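Local atomic coordinates of quinoline 2-oxidoreductase small subunit (Pseudomonas putida, PDB entry 1T3Q), a protein that probably carries electrons through two [2Fe-2S] clusters between the molybdenum centre and the FAD of a quinoline-oxidising molybdenum hydroxylase. Residues S55-I60 / L115-S120. Numbering follows the deposited sequence.
Sequences SCTILI and LATARS. With FES (Fe2/s2 (inorganic) cluster), chain H.
In T57 the methyl CG2 stands anti to the backbone N, with OG1 beside that N (chi1 -57°), and the methyl meets helix residues A116 and T117. CG2 lies 3.8 Å from A116 CB and 3.9 Å from T117 OG1, the two threonine side chains crossing obliquely. In L59, CG is anti to the carbonyl carbon (chi1 -60°). Of its two methyls, CD2 rests 3.7 Å from A116 O, while CD1 covers one face of the R119 guanidinium, 3.6 Å from NH2. The same R119 NH2 forms a salt bridge to E81 OE2. A116 fits at the middle of the contact: its CB comes within 3.4 Å of T57 O, and its small side chain is consistent with the close approach of the strand and helix segment axes, 7.4 Å, at 44° between their directions. No hydrogen bond links the two segments; the joint is van der Waals packing, with the polar ends satisfied elsewhere. T57 OG1 bonds back to G54 O in the cluster-binding loop, and T117 OG1 bonds to N140. Just ahead of the strand, C56 SG ligates one iron of the [2Fe-2S] cluster at 2.3 Å, with C68 completing the cysteine pair on that iron. The contact thus joins the plant-type ferredoxin (beta-grasp) sheet carrying one cluster to the helical part that binds the other, the two-domain plan of small subunits in molybdenum hydroxylases. Strand 57-60 runs between strands 79-81 and 63-66, antiparallel to both. I58 points the other way, onto helix 31-39, so the strand is packed between that helix and helix 111-124, while L115, A118 and R119 reach helix 94-101 through L95.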
ATOM      1  N   SER A  55     -12.948 -10.059  22.440  1.00 14.63           N
ATOM      2  CA  SER A  55     -11.882  -9.494  21.615  1.00 13.22           C
ATOM      3  C   SER A  55     -11.841  -7.966  21.587  1.00 13.10           C
ATOM      4  O   SER A  55     -10.801  -7.385  21.281  1.00 14.20           O
ATOM      5  CB  SER A  55     -11.990 -10.002  20.172  1.00 16.34           C
ATOM      6  OG  SER A  55     -13.071  -9.375  19.506  1.00 23.49           O
ATOM      7  N   CYS A  56     -12.971  -7.328  21.887  1.00 14.85           N
ATOM      8  CA  CYS A  56     -13.084  -5.868  21.873  1.00 13.87           C
ATOM      9  C   CYS A  56     -12.942  -5.285  23.271  1.00 15.51           C
ATOM     10  O   CYS A  56     -13.216  -4.104  23.482  1.00 14.08           O
ATOM     11  CB  CYS A  56     -14.460  -5.446  21.355  1.00 13.92           C
ATOM     12  SG  CYS A  56     -15.761  -5.877  22.535  1.00 15.03           S
ATOM     13  N   THR A  57     -12.532  -6.110  24.222  1.00 15.53           N
ATOM     14  CA  THR A  57     -12.393  -5.651  25.599  1.00 16.74           C
ATOM     15  C   THR A  57     -11.353  -4.550  25.751  1.00 17.66           C
ATOM     16  O   THR A  57     -10.212  -4.693  25.307  1.00 18.32           O
ATOM     17  CB  THR A  57     -12.031  -6.828  26.533  1.00 16.15           C
ATOM     18  OG1 THR A  57     -13.034  -7.849  26.421  1.00 16.24           O
ATOM     19  CG2 THR A  57     -11.966  -6.358  27.996  1.00 14.95           C
ATOM     20  N   ILE A  58     -11.760  -3.442  26.368  1.00 17.30           N
ATOM     21  CA  ILE A  58     -10.864  -2.316  26.614  1.00 17.15           C
ATOM     22  C   ILE A  58     -11.094  -1.853  28.047  1.00 15.40           C
ATOM     23  O   ILE A  58     -11.977  -2.360  28.727  1.00 16.40           O
ATOM     24  CB  ILE A  58     -11.150  -1.132  25.664  1.00 17.04           C
ATOM     25  CG1 ILE A  58     -12.594  -0.654  25.843  1.00 17.82           C
ATOM     26  CG2 ILE A  58     -10.876  -1.541  24.218  1.00 17.10           C
ATOM     27  CD1 ILE A  58     -12.948   0.558  25.007  1.00 18.06           C
ATOM     28  N   LEU A  59     -10.295  -0.907  28.517  1.00 16.50           N
ATOM     29  CA  LEU A  59     -10.490  -0.409  29.874  1.00 17.40           C
ATOM     30  C   LEU A  59     -11.109   0.979  29.805  1.00 17.78           C
ATOM     31  O   LEU A  59     -10.613   1.860  29.096  1.00 18.17           O
ATOM     32  CB  LEU A  59      -9.160  -0.337  30.633  1.00 18.97           C
ATOM     33  CG  LEU A  59      -8.372  -1.639  30.822  1.00 19.66           C
ATOM     34  CD1 LEU A  59      -7.087  -1.351  31.597  1.00 23.59           C
ATOM     35  CD2 LEU A  59      -9.212  -2.650  31.570  1.00 20.32           C
ATOM     36  N   ILE A  60     -12.211   1.156  30.523  1.00 17.32           N
ATOM     37  CA  ILE A  60     -12.893   2.439  30.588  1.00 18.73           C
ATOM     38  C   ILE A  60     -12.860   2.840  32.061  1.00 18.74           C
ATOM     39  O   ILE A  60     -13.438   2.164  32.922  1.00 19.01           O
ATOM     40  CB  ILE A  60     -14.340   2.333  30.062  1.00 20.11           C
ATOM     41  CG1 ILE A  60     -14.305   1.973  28.570  1.00 21.13           C
ATOM     42  CG2 ILE A  60     -15.071   3.656  30.263  1.00 19.51           C
ATOM     43  CD1 ILE A  60     -15.659   1.963  27.887  1.00 22.76           C
ATOM     44  N   LEU A 115      -5.070  -8.875  26.995  1.00 14.10           N
ATOM     45  CA  LEU A 115      -4.261  -7.923  27.751  1.00 16.51           C
ATOM     46  C   LEU A 115      -5.091  -7.010  28.653  1.00 17.65           C
ATOM     47  O   LEU A 115      -4.698  -6.725  29.793  1.00 16.01           O
ATOM     48  CB  LEU A 115      -3.408  -7.082  26.792  1.00 15.14           C
ATOM     49  CG  LEU A 115      -2.300  -7.844  26.051  1.00 15.97           C
ATOM     50  CD1 LEU A 115      -1.729  -6.984  24.935  1.00 15.21           C
ATOM     51  CD2 LEU A 115      -1.207  -8.246  27.032  1.00 15.49           C
ATOM     52  N   ALA A 116      -6.236  -6.557  28.146  1.00 15.88           N
ATOM     53  CA  ALA A 116      -7.115  -5.683  28.916  1.00 16.52           C
ATOM     54  C   ALA A 116      -7.577  -6.401  30.184  1.00 17.44           C
ATOM     55  O   ALA A 116      -7.452  -5.876  31.296  1.00 15.99           O
ATOM     56  CB  ALA A 116      -8.330  -5.268  28.063  1.00 13.87           C
ATOM     57  N   THR A 117      -8.097  -7.612  30.026  1.00 17.59           N
ATOM     58  CA  THR A 117      -8.567  -8.367  31.177  1.00 16.90           C
ATOM     59  C   THR A 117      -7.406  -8.694  32.119  1.00 18.09           C
ATOM     60  O   THR A 117      -7.538  -8.573  33.338  1.00 17.04           O
ATOM     61  CB  THR A 117      -9.269  -9.674  30.749  1.00 17.04           C
ATOM     62  OG1 THR A 117     -10.389  -9.358  29.912  1.00 15.58           O
ATOM     63  CG2 THR A 117      -9.774 -10.435  31.971  1.00 16.67           C
ATOM     64  N   ALA A 118      -6.267  -9.087  31.557  1.00 18.31           N
ATOM     65  CA  ALA A 118      -5.109  -9.425  32.384  1.00 18.82           C
ATOM     66  C   ALA A 118      -4.653  -8.227  33.221  1.00 20.44           C
ATOM     67  O   ALA A 118      -4.331  -8.377  34.405  1.00 19.99           O
ATOM     68  CB  ALA A 118      -3.967  -9.921  31.515  1.00 16.78           C
ATOM     69  N   ARG A 119      -4.627  -7.043  32.617  1.00 20.60           N
ATOM     70  CA  ARG A 119      -4.211  -5.848  33.347  1.00 23.63           C
ATOM     71  C   ARG A 119      -5.126  -5.630  34.542  1.00 23.94           C
ATOM     72  O   ARG A 119      -4.668  -5.340  35.647  1.00 22.70           O
ATOM     73  CB  ARG A 119      -4.250  -4.610  32.449  1.00 25.83           C
ATOM     74  CG  ARG A 119      -3.207  -4.572  31.350  1.00 29.37           C
ATOM     75  CD  ARG A 119      -3.182  -3.189  30.720  1.00 32.21           C
ATOM     76  NE  ARG A 119      -2.741  -2.185  31.685  1.00 35.29           N
ATOM     77  CZ  ARG A 119      -3.000  -0.884  31.597  1.00 36.67           C
ATOM     78  NH1 ARG A 119      -2.547  -0.059  32.529  1.00 37.52           N
ATOM     79  NH2 ARG A 119      -3.719  -0.408  30.588  1.00 36.26           N
ATOM     80  N   SER A 120      -6.428  -5.773  34.314  1.00 23.88           N
ATOM     81  CA  SER A 120      -7.411  -5.595  35.374  1.00 25.24           C
ATOM     82  C   SER A 120      -7.156  -6.554  36.531  1.00 24.73           C
ATOM     83  O   SER A 120      -7.224  -6.167  37.695  1.00 24.50           O
ATOM     84  CB  SER A 120      -8.821  -5.820  34.829  1.00 25.88           C
ATOM     85  OG  SER A 120      -9.779  -5.676  35.862  1.00 31.74           O
TER
HETATM   86 FE1  FES H4908     -16.974 -10.097  20.826  1.00 16.10          FE
HETATM   87 FE2  FES H4908     -17.192  -7.512  21.655  1.00 17.11          FE
HETATM   88  S1  FES H4908     -17.344  -9.224  22.932  1.00 18.31           S
HETATM   89  S2  FES H4908     -16.699  -8.289  19.552  1.00 17.31           S